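Local coordinates for protein putative oxidoreductase (Klebsiella pneumoniae subsp. pneumoniae MGH 78578, PDB 3E82) that probably works as an NAD-dependent oxidoreductase of the Gfo/Idh/MocA family, although its substrate is not established, at residues B[185-189]-B[325-330]. Numbering follows the deposited sequence.
Sequences IDQAL and AVMAVL
Two helices of the C-terminal alpha/beta domain of this Gfo/Idh/MocA-type oxidoreductase, 176-192 and 320-339, pack together through Ile185, Leu189, Val326 and Val329, a buried apolar interface. The short segments 185-189 and 325-330 run at 115° to one another, with their axes 9.8 Å apart at the closest point. Ile185 has the largest share. Its side chain and that of Val329 reach toward each other tip to tip, and Ile185 CG2 lies 3.8 Å from Val329 CB. The other branch runs further along helix 320-339: with CG1 anti to the carbonyl carbon (chi1 -63°) and the chain extended beyond it, CD1 meets Leu330 CD1 at 3.5 Å, tight for two methyls. Those two side chains cross at nearly a right angle. One turn on, Leu189 works mainly through CD1, which sits 3.9 Å from Ala325 CB and 4.1 Å from Val326 CG2. The same Val326 methyl also packs against Asp186, 3.9 Å from OD1, where the two backbones come nearest, at Asp186 and Val326. OD1 therefore lies beside a methyl, but both carboxylate oxygens are hydrogen-bonded elsewhere, OD2 in a salt bridge with Arg128. Leu330 also rests on Phe178 and Pro182, earlier in helix 176-192, while Met327, a selenomethionine, points away and packs on helix 104-116, tying helix 320-339 to the Rossmann-fold part of the chain.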
loop_
_atom_site.group_PDB
_atom_site.type_symbol
_atom_site.label_atom_id
_atom_site.label_comp_id
_atom_site.label_asym_id
_atom_site.label_seq_id
_atom_site.Cartn_x
_atom_site.Cartn_y
_atom_site.Cartn_z
ATOM N N ILE B 185 11.239 6.248 -6.754
ATOM C CA ILE B 185 12.262 5.206 -6.724
ATOM C C ILE B 185 13.614 5.756 -6.274
ATOM O O ILE B 185 14.246 5.213 -5.370
ATOM C CB ILE B 185 12.461 4.571 -8.117
ATOM C CG1 ILE B 185 11.178 3.877 -8.567
ATOM C CG2 ILE B 185 13.628 3.581 -8.076
ATOM C CD1 ILE B 185 11.164 3.576 -10.054
ATOM N N ASP B 186 14.049 6.838 -6.907
ATOM C CA ASP B 186 15.342 7.438 -6.592
ATOM C C ASP B 186 15.518 7.709 -5.100
ATOM O O ASP B 186 16.568 7.408 -4.543
ATOM C CB ASP B 186 15.540 8.739 -7.385
ATOM C CG ASP B 186 16.930 9.308 -7.227
ATOM O OD1 ASP B 186 17.902 8.580 -7.512
ATOM O OD2 ASP B 186 17.053 10.482 -6.821
ATOM N N GLN B 187 14.499 8.286 -4.467
ATOM C CA GLN B 187 14.547 8.573 -3.033
ATOM C C GLN B 187 14.714 7.281 -2.233
ATOM O O GLN B 187 15.498 7.225 -1.284
ATOM C CB GLN B 187 13.273 9.314 -2.584
ATOM C CG GLN B 187 13.223 10.774 -3.020
ATOM C CD GLN B 187 11.840 11.421 -2.871
ATOM O OE1 GLN B 187 10.830 10.736 -2.682
ATOM N NE2 GLN B 187 11.794 12.749 -2.982
ATOM N N ALA B 188 13.985 6.240 -2.623
ATOM C CA ALA B 188 14.072 4.958 -1.936
ATOM C C ALA B 188 15.473 4.348 -2.041
ATOM O O ALA B 188 16.026 3.869 -1.048
ATOM C CB ALA B 188 13.032 3.985 -2.501
ATOM N N LEU B 189 16.049 4.363 -3.240
ATOM C CA LEU B 189 17.378 3.796 -3.441
ATOM C C LEU B 189 18.422 4.569 -2.638
ATOM O O LEU B 189 19.326 3.984 -2.049
ATOM C CB LEU B 189 17.739 3.808 -4.934
ATOM C CG LEU B 189 16.793 3.021 -5.846
ATOM C CD1 LEU B 189 17.266 3.090 -7.297
ATOM C CD2 LEU B 189 16.724 1.581 -5.367
ATOM N N ALA B 325 20.110 2.677 -12.232
ATOM C CA ALA B 325 19.468 1.866 -11.202
ATOM C C ALA B 325 17.964 2.162 -11.161
ATOM O O ALA B 325 17.158 1.256 -11.055
ATOM C CB ALA B 325 20.099 2.160 -9.841
ATOM N N VAL B 326 17.601 3.440 -11.246
ATOM C CA VAL B 326 16.190 3.839 -11.244
ATOM C C VAL B 326 15.505 3.204 -12.451
ATOM O O VAL B 326 14.407 2.657 -12.344
ATOM C CB VAL B 326 16.045 5.372 -11.334
ATOM C CG1 VAL B 326 14.588 5.753 -11.643
ATOM C CG2 VAL B 326 16.503 6.008 -10.032
HETATM N N MSE B 327 16.168 3.270 -13.605
HETATM C CA MSE B 327 15.607 2.700 -14.823
HETATM C C MSE B 327 15.392 1.200 -14.648
HETATM O O MSE B 327 14.386 0.657 -15.090
HETATM C CB MSE B 327 16.535 2.960 -16.021
HETATM C CG MSE B 327 16.569 4.412 -16.483
HETATM SE SE MSE B 327 17.667 4.625 -18.093
HETATM C CE MSE B 327 16.741 3.345 -19.226
ATOM N N ALA B 328 16.333 0.541 -13.983
ATOM C CA ALA B 328 16.234 -0.897 -13.762
ATOM C C ALA B 328 14.991 -1.240 -12.943
ATOM O O ALA B 328 14.248 -2.167 -13.278
ATOM C CB ALA B 328 17.478 -1.400 -13.062
ATOM N N VAL B 329 14.767 -0.483 -11.875
ATOM C CA VAL B 329 13.603 -0.704 -11.013
ATOM C C VAL B 329 12.328 -0.377 -11.787
ATOM O O VAL B 329 11.339 -1.109 -11.738
ATOM C CB VAL B 329 13.671 0.197 -9.754
ATOM C CG1 VAL B 329 12.388 0.062 -8.939
ATOM C CG2 VAL B 329 14.897 -0.181 -8.917
ATOM N N LEU B 330 12.368 0.737 -12.502
ATOM C CA LEU B 330 11.234 1.181 -13.289
ATOM C C LEU B 330 10.785 0.065 -14.238
ATOM O O LEU B 330 9.610 -0.294 -14.274
ATOM C CB LEU B 330 11.626 2.430 -14.087
ATOM C CG LEU B 330 10.482 3.343 -14.519
ATOM C CD1 LEU B 330 9.918 4.048 -13.290
ATOM C CD2 LEU B 330 10.998 4.370 -15.547
#